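Local coordinates for protein PTS system glucose-specific EIIA component (Mycoplasma capricolum, PDB 2GPR) that relays a phosphoryl group from phospho-HPr to the EIIB domain, driving glucose uptake coupled to its phosphorylation, at residues V56-Q68 / L77-F91. Numbering follows the deposited sequence.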
ATOM      1  N   VAL A  56      -5.030   5.684 -10.098  1.00 32.60           N
ATOM      2  CA  VAL A  56      -5.696   6.971 -10.129  1.00 31.42           C
ATOM      3  C   VAL A  56      -4.849   8.001  -9.485  1.00 29.85           C
ATOM      4  O   VAL A  56      -4.955   9.139  -9.841  1.00 29.37           O
ATOM      5  CB  VAL A  56      -7.050   6.939  -9.434  1.00 33.66           C
ATOM      6  CG1 VAL A  56      -7.634   8.348  -9.387  1.00 35.53           C
ATOM      7  CG2 VAL A  56      -7.989   5.968 -10.171  1.00 34.77           C
ATOM      8  N   THR A  57      -4.026   7.574  -8.505  1.00 30.39           N
ATOM      9  CA  THR A  57      -3.104   8.466  -7.780  1.00 26.91           C
ATOM     10  C   THR A  57      -1.663   8.117  -7.995  1.00 24.71           C
ATOM     11  O   THR A  57      -1.199   7.142  -7.475  1.00 24.70           O
ATOM     12  CB  THR A  57      -3.227   8.378  -6.266  1.00 22.97           C
ATOM     13  OG1 THR A  57      -4.468   8.870  -5.782  1.00 24.27           O
ATOM     14  CG2 THR A  57      -2.063   9.149  -5.681  1.00 19.69           C
ATOM     15  N   ALA A  58      -0.905   8.961  -8.605  1.00 21.73           N
ATOM     16  CA  ALA A  58       0.494   8.659  -8.669  1.00 22.02           C
ATOM     17  C   ALA A  58       1.226   9.967  -8.556  1.00 26.73           C
ATOM     18  O   ALA A  58       0.601  10.972  -8.427  1.00 33.52           O
ATOM     19  CB  ALA A  58       0.850   7.849  -9.917  1.00 21.46           C
ATOM     20  N   PHE A  59       2.513  10.001  -8.558  1.00 26.38           N
ATOM     21  CA  PHE A  59       3.164  11.284  -8.415  1.00 26.94           C
ATOM     22  C   PHE A  59       4.599  11.266  -8.942  1.00 30.77           C
ATOM     23  O   PHE A  59       5.297  10.256  -8.964  1.00 31.82           O
ATOM     24  CB  PHE A  59       3.273  11.700  -6.953  1.00 25.58           C
ATOM     25  CG  PHE A  59       2.016  11.697  -6.130  1.00 27.84           C
ATOM     26  CD1 PHE A  59       1.246  12.859  -6.028  1.00 27.46           C
ATOM     27  CD2 PHE A  59       1.675  10.606  -5.321  1.00 26.67           C
ATOM     28  CE1 PHE A  59       0.141  12.918  -5.179  1.00 24.37           C
ATOM     29  CE2 PHE A  59       0.568  10.657  -4.472  1.00 23.69           C
ATOM     30  CZ  PHE A  59      -0.193  11.817  -4.393  1.00 21.55           C
ATOM     31  N   PRO A  60       5.068  12.423  -9.301  1.00 31.14           N
ATOM     32  CA  PRO A  60       6.425  12.595  -9.812  1.00 30.59           C
ATOM     33  C   PRO A  60       7.455  12.148  -8.795  1.00 27.84           C
ATOM     34  O   PRO A  60       8.626  11.898  -9.079  1.00 28.07           O
ATOM     35  CB  PRO A  60       6.597  14.109 -10.000  1.00 31.04           C
ATOM     36  CG  PRO A  60       5.320  14.788  -9.507  1.00 30.86           C
ATOM     37  CD  PRO A  60       4.324  13.693  -9.167  1.00 30.36           C
ATOM     38  N   THR A  61       7.011  12.175  -7.582  1.00 26.33           N
ATOM     39  CA  THR A  61       7.859  11.833  -6.487  1.00 26.98           C
ATOM     40  C   THR A  61       7.931  10.311  -6.254  1.00 26.38           C
ATOM     41  O   THR A  61       8.802   9.808  -5.557  1.00 24.79           O
ATOM     42  CB  THR A  61       7.448  12.655  -5.276  1.00 25.90           C
ATOM     43  OG1 THR A  61       6.046  12.524  -5.129  1.00 26.75           O
ATOM     44  CG2 THR A  61       7.889  14.114  -5.503  1.00 19.20           C
ATOM     45  N   LYS A  62       6.994   9.591  -6.857  1.00 27.73           N
ATOM     46  CA  LYS A  62       6.935   8.127  -6.866  1.00 26.96           C
ATOM     47  C   LYS A  62       6.879   7.426  -5.513  1.00 24.19           C
ATOM     48  O   LYS A  62       7.268   6.266  -5.397  1.00 23.48           O
ATOM     49  CB  LYS A  62       8.143   7.641  -7.664  1.00 26.24           C
ATOM     50  CG  LYS A  62       8.183   8.279  -9.048  1.00 24.78           C
ATOM     51  CD  LYS A  62       9.516   8.157  -9.774  1.00 24.25           C
ATOM     52  CE  LYS A  62      10.494   9.319  -9.494  1.00 23.17           C
ATOM     53  NZ  LYS A  62      11.907   8.868  -9.270  1.00 22.44           N
ATOM     54  N   HIS A  63       6.414   8.120  -4.498  1.00 23.25           N
ATOM     55  CA  HIS A  63       6.438   7.593  -3.138  1.00 21.88           C
ATOM     56  C   HIS A  63       5.094   7.041  -2.672  1.00 19.23           C
ATOM     57  O   HIS A  63       5.009   6.482  -1.569  1.00 17.40           O
ATOM     58  CB  HIS A  63       6.882   8.703  -2.158  1.00 22.00           C
ATOM     59  CG  HIS A  63       5.840   9.789  -2.142  1.00 28.49           C
ATOM     60  ND1 HIS A  63       5.519  10.514  -3.295  1.00 31.44           N
ATOM     61  CD2 HIS A  63       5.003  10.213  -1.152  1.00 30.76           C
ATOM     62  CE1 HIS A  63       4.531  11.367  -2.979  1.00 31.87           C
ATOM     63  NE2 HIS A  63       4.210  11.228  -1.693  1.00 31.56           N
ATOM     64  N   ALA A  64       4.046   7.272  -3.475  1.00 17.01           N
ATOM     65  CA  ALA A  64       2.726   6.841  -3.084  1.00 17.08           C
ATOM     66  C   ALA A  64       1.885   6.397  -4.295  1.00 19.10           C
ATOM     67  O   ALA A  64       1.942   7.009  -5.329  1.00 21.28           O
ATOM     68  CB  ALA A  64       2.098   7.955  -2.291  1.00 15.91           C
ATOM     69  N   PHE A  65       1.130   5.296  -4.195  1.00 17.50           N
ATOM     70  CA  PHE A  65       0.402   4.840  -5.334  1.00 18.88           C
ATOM     71  C   PHE A  65      -1.030   4.619  -4.985  1.00 21.04           C
ATOM     72  O   PHE A  65      -1.284   3.874  -4.084  1.00 25.76           O
ATOM     73  CB  PHE A  65       1.044   3.527  -5.817  1.00 21.24           C
ATOM     74  CG  PHE A  65       2.462   3.747  -6.260  1.00 22.88           C
ATOM     75  CD1 PHE A  65       2.720   4.181  -7.560  1.00 26.25           C
ATOM     76  CD2 PHE A  65       3.534   3.690  -5.369  1.00 23.42           C
ATOM     77  CE1 PHE A  65       4.021   4.469  -7.995  1.00 27.50           C
ATOM     78  CE2 PHE A  65       4.845   3.954  -5.792  1.00 26.96           C
ATOM     79  CZ  PHE A  65       5.094   4.336  -7.110  1.00 28.09           C
ATOM     80  N   GLY A  66      -1.943   5.229  -5.727  1.00 18.90           N
ATOM     81  CA  GLY A  66      -3.372   5.102  -5.513  1.00 17.78           C
ATOM     82  C   GLY A  66      -4.054   4.223  -6.567  1.00 21.09           C
ATOM     83  O   GLY A  66      -3.964   4.434  -7.787  1.00 22.29           O
ATOM     84  N   ILE A  67      -4.750   3.198  -6.084  1.00 22.98           N
ATOM     85  CA  ILE A  67      -5.378   2.254  -6.979  1.00 21.87           C
ATOM     86  C   ILE A  67      -6.830   2.222  -6.703  1.00 24.74           C
ATOM     87  O   ILE A  67      -7.274   2.182  -5.557  1.00 26.95           O
ATOM     88  CB  ILE A  67      -4.732   0.839  -6.940  1.00 19.17           C
ATOM     89  CG1 ILE A  67      -3.281   0.865  -7.485  1.00 15.49           C
ATOM     90  CG2 ILE A  67      -5.570  -0.139  -7.774  1.00 16.29           C
ATOM     91  CD1 ILE A  67      -2.283  -0.021  -6.760  1.00 15.13           C
ATOM     92  N   GLN A  68      -7.574   2.309  -7.755  1.00 26.30           N
ATOM     93  CA  GLN A  68      -8.995   2.292  -7.637  1.00 30.75           C
ATOM     94  C   GLN A  68      -9.494   1.072  -8.383  1.00 33.00           C
ATOM     95  O   GLN A  68      -9.183   0.886  -9.547  1.00 30.49           O
ATOM     96  CB  GLN A  68      -9.585   3.673  -8.107  1.00 34.04           C
ATOM     97  CG  GLN A  68     -11.116   3.810  -8.296  1.00 36.38           C
ATOM     98  CD  GLN A  68     -11.469   4.829  -9.396  1.00 39.15           C
ATOM     99  OE1 GLN A  68     -11.537   4.490 -10.611  1.00 40.84           O
ATOM    100  NE2 GLN A  68     -11.624   6.100  -8.991  1.00 37.71           N
ATOM    101  N   LEU A  77      -1.231   2.928  -1.176  1.00 20.43           N
ATOM    102  CA  LEU A  77       0.068   2.383  -0.814  1.00 18.41           C
ATOM    103  C   LEU A  77       0.993   3.604  -0.707  1.00 19.18           C
ATOM    104  O   LEU A  77       1.105   4.393  -1.640  1.00 22.29           O
ATOM    105  CB  LEU A  77       0.622   1.458  -1.933  1.00 18.77           C
ATOM    106  CG  LEU A  77       1.779   0.508  -1.598  1.00 15.32           C
ATOM    107  CD1 LEU A  77       2.810   0.506  -2.712  1.00 14.91           C
ATOM    108  CD2 LEU A  77       2.399   0.624  -0.195  1.00 11.15           C
ATOM    109  N   HIS A  78       1.630   3.771   0.435  1.00 16.85           N
ATOM    110  CA  HIS A  78       2.452   4.883   0.686  1.00 18.14           C
ATOM    111  C   HIS A  78       3.736   4.438   1.278  1.00 21.11           C
ATOM    112  O   HIS A  78       3.729   3.997   2.410  1.00 23.78           O
ATOM    113  CB  HIS A  78       1.697   5.734   1.658  1.00 21.41           C
ATOM    114  CG  HIS A  78       2.399   6.998   1.995  1.00 24.48           C
ATOM    115  ND1 HIS A  78       3.593   6.976   2.710  1.00 24.72           N
ATOM    116  CD2 HIS A  78       2.031   8.299   1.786  1.00 22.43           C
ATOM    117  CE1 HIS A  78       3.918   8.239   2.920  1.00 23.50           C
ATOM    118  NE2 HIS A  78       3.021   9.058   2.363  1.00 22.05           N
ATOM    119  N   ILE A  79       4.825   4.455   0.477  1.00 21.34           N
ATOM    120  CA  ILE A  79       6.075   3.974   0.957  1.00 21.82           C
ATOM    121  C   ILE A  79       6.666   4.868   1.997  1.00 24.32           C
ATOM    122  O   ILE A  79       6.864   6.047   1.745  1.00 26.54           O
ATOM    123  CB  ILE A  79       7.084   3.667  -0.122  1.00 22.46           C
ATOM    124  CG1 ILE A  79       6.514   2.606  -1.045  1.00 25.76           C
ATOM    125  CG2 ILE A  79       8.393   3.155   0.539  1.00 16.91           C
ATOM    126  CD1 ILE A  79       5.597   3.175  -2.095  1.00 29.11           C
ATOM    127  N   GLY A  80       6.991   4.276   3.173  1.00 25.50           N
ATOM    128  CA  GLY A  80       7.599   4.985   4.302  1.00 23.58           C
ATOM    129  C   GLY A  80       6.790   6.200   4.771  1.00 23.42           C
ATOM    130  O   GLY A  80       5.588   6.293   4.614  1.00 26.67           O
ATOM    131  N   LEU A  81       7.492   7.125   5.354  1.00 21.99           N
ATOM    132  CA  LEU A  81       6.963   8.338   5.890  1.00 23.88           C
ATOM    133  C   LEU A  81       7.832   9.518   5.341  1.00 29.45           C
ATOM    134  O   LEU A  81       9.038   9.368   5.111  1.00 29.65           O
ATOM    135  CB  LEU A  81       7.011   8.252   7.441  1.00 21.60           C
ATOM    136  CG  LEU A  81       5.748   7.712   8.128  1.00 20.22           C
ATOM    137  CD1 LEU A  81       5.042   6.636   7.327  1.00 19.89           C
ATOM    138  CD2 LEU A  81       6.088   7.147   9.488  1.00 18.40           C
ATOM    139  N   ASP A  82       7.195  10.682   5.073  1.00 32.18           N
ATOM    140  CA  ASP A  82       7.819  11.927   4.551  1.00 33.48           C
ATOM    141  C   ASP A  82       8.466  11.859   3.198  1.00 33.68           C
ATOM    142  O   ASP A  82       8.941  12.865   2.704  1.00 34.80           O
ATOM    143  CB  ASP A  82       8.643  12.798   5.531  1.00 34.53           C
ATOM    144  CG  ASP A  82       7.819  13.798   6.278  1.00 37.92           C
ATOM    145  OD1 ASP A  82       6.593  13.886   6.162  1.00 38.84           O
ATOM    146  OD2 ASP A  82       8.542  14.511   7.127  1.00 38.83           O
ATOM    147  N   THR A  83       8.492  10.686   2.623  1.00 34.28           N
ATOM    148  CA  THR A  83       9.057  10.433   1.302  1.00 34.47           C
ATOM    149  C   THR A  83       8.775  11.488   0.192  1.00 35.33           C
ATOM    150  O   THR A  83       9.548  11.566  -0.774  1.00 36.11           O
ATOM    151  CB  THR A  83       8.595   9.046   0.876  1.00 34.50           C
ATOM    152  OG1 THR A  83       7.224   8.895   1.242  1.00 35.30           O
ATOM    153  CG2 THR A  83       9.422   8.030   1.637  1.00 33.13           C
ATOM    154  N   VAL A  84       7.663  12.296   0.301  1.00 33.81           N
ATOM    155  CA  VAL A  84       7.383  13.356  -0.677  1.00 28.72           C
ATOM    156  C   VAL A  84       8.561  14.351  -0.712  1.00 26.80           C
ATOM    157  O   VAL A  84       8.921  14.919  -1.723  1.00 27.97           O
ATOM    158  CB  VAL A  84       6.072  14.085  -0.402  1.00 27.51           C
ATOM    159  CG1 VAL A  84       6.262  15.050   0.751  1.00 27.19           C
ATOM    160  CG2 VAL A  84       5.642  14.878  -1.639  1.00 27.70           C
ATOM    161  N   SER A  85       9.163  14.519   0.437  1.00 26.57           N
ATOM    162  CA  SER A  85      10.302  15.357   0.660  1.00 27.64           C
ATOM    163  C   SER A  85      11.493  15.020  -0.216  1.00 29.94           C
ATOM    164  O   SER A  85      12.350  15.863  -0.426  1.00 31.90           O
ATOM    165  CB  SER A  85      10.793  15.037   2.019  1.00 26.87           C
ATOM    166  OG  SER A  85      11.272  13.694   1.989  1.00 26.56           O
ATOM    167  N   LEU A  86      11.610  13.761  -0.609  1.00 29.86           N
ATOM    168  CA  LEU A  86      12.764  13.271  -1.365  1.00 28.13           C
ATOM    169  C   LEU A  86      12.755  13.670  -2.816  1.00 29.48           C
ATOM    170  O   LEU A  86      13.717  13.442  -3.558  1.00 27.01           O
ATOM    171  CB  LEU A  86      12.980  11.738  -1.203  1.00 23.69           C
ATOM    172  CG  LEU A  86      13.041  11.339   0.218  1.00 19.83           C
ATOM    173  CD1 LEU A  86      14.001  10.195   0.329  1.00 23.69           C
ATOM    174  CD2 LEU A  86      13.597  12.499   0.985  1.00 17.80           C
ATOM    175  N   ASP A  87      11.631  14.245  -3.215  1.00 33.85           N
ATOM    176  CA  ASP A  87      11.403  14.652  -4.594  1.00 37.24           C
ATOM    177  C   ASP A  87      11.652  13.468  -5.607  1.00 37.57           C
ATOM    178  O   ASP A  87      12.138  13.597  -6.726  1.00 37.71           O
ATOM    179  CB  ASP A  87      12.345  15.799  -4.979  1.00 39.49           C
ATOM    180  CG  ASP A  87      11.571  17.102  -4.786  1.00 38.13           C
ATOM    181  OD1 ASP A  87      10.426  17.255  -5.373  1.00 45.08           O
ATOM    182  OD2 ASP A  87      12.019  18.016  -4.003  1.00 38.13           O
ATOM    183  N   GLY A  88      11.309  12.262  -5.181  1.00 35.50           N
ATOM    184  CA  GLY A  88      11.461  11.102  -6.043  1.00 33.15           C
ATOM    185  C   GLY A  88      12.854  10.456  -6.091  1.00 29.39           C
ATOM    186  O   GLY A  88      13.178   9.760  -7.058  1.00 26.84           O
ATOM    187  N   ASN A  89      13.645  10.636  -5.060  1.00 29.17           N
ATOM    188  CA  ASN A  89      14.987  10.093  -5.089  1.00 33.67           C
ATOM    189  C   ASN A  89      15.159   8.777  -4.348  1.00 36.67           C
ATOM    190  O   ASN A  89      15.031   8.693  -3.129  1.00 39.09           O
ATOM    191  CB  ASN A  89      16.030  11.142  -4.703  1.00 36.43           C
ATOM    192  CG  ASN A  89      17.437  10.618  -4.648  1.00 41.45           C
ATOM    193  OD1 ASN A  89      17.821   9.645  -5.359  1.00 43.64           O
ATOM    194  ND2 ASN A  89      18.190  11.175  -3.693  1.00 41.70           N
ATOM    195  N   GLY A  90      15.492   7.750  -5.113  1.00 38.18           N
ATOM    196  CA  GLY A  90      15.668   6.412  -4.593  1.00 38.59           C
ATOM    197  C   GLY A  90      14.573   5.513  -5.115  1.00 38.54           C
ATOM    198  O   GLY A  90      14.672   4.283  -5.066  1.00 41.10           O
ATOM    199  N   PHE A  91      13.535   6.175  -5.617  1.00 35.31           N
ATOM    200  CA  PHE A  91      12.378   5.543  -6.209  1.00 31.53           C
ATOM    201  C   PHE A  91      12.603   5.386  -7.706  1.00 32.16           C
ATOM    202  O   PHE A  91      13.073   6.300  -8.347  1.00 34.92           O
ATOM    203  CB  PHE A  91      11.112   6.424  -5.971  1.00 24.67           C
ATOM    204  CG  PHE A  91      10.848   6.669  -4.515  1.00 17.83           C
ATOM    205  CD1 PHE A  91      11.663   7.536  -3.784  1.00 15.51           C
ATOM    206  CD2 PHE A  91       9.760   6.061  -3.878  1.00 16.27           C
ATOM    207  CE1 PHE A  91      11.414   7.774  -2.432  1.00 14.25           C
ATOM    208  CE2 PHE A  91       9.509   6.254  -2.514  1.00 15.24           C
ATOM    209  CZ  PHE A  91      10.356   7.108  -1.800  1.00 14.92           C
TER
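Val84 lies over one face of the His63 imidazole, its CB 4.1 Å from the ring centroid in a CH-pi contact, while the CB of Ala64 backs the opposite face near its rim. This is the active-site end of the antiparallel hairpin 64-68/74-78, within the large antiparallel sheet of the EIIA-Glc fold. With CG between its backbone N and carbonyl carbon (chi1 65°), the His63 ring turns an edge toward the face of His78, the planes at 82° in an offset edge-to-face pair. As in related EIIA proteins, His78 is probably the phosphorylated residue, His63 supports its phospho-donor activity, and both probably bind a zinc ion shared with glycerol kinase. Thr83 OG1 lies near the plane of the His63 ring, 3.4 Å from His63 CB, and donates a hydrogen bond to Ile79 O, which ties the 3-10 segment 83-86 back to the strand end.

Along the strands the backbones pair as Phe65 N to Leu77 O (2.7 Å) with the return bond Leu77 N to Phe65 O; Ile79 N reaches His63 O. On the sheet face of Phe65 and Leu77, Ile79 CD1 meets the edge of the Phe65 ring in its plane, and Leu107 of strand 106-110 packs against both Phe65 and Leu77. Beyond the strands, the turn 59-62 rests on 87-91: the Phe91 ring has Thr61 O over one face. Lys62 bends at chi3 and chi4, and NZ donates hydrogen bonds to a lone pair of Gly88 O at 2.7 Å and to Phe91 O from above its carbonyl plane at 3.0 Å.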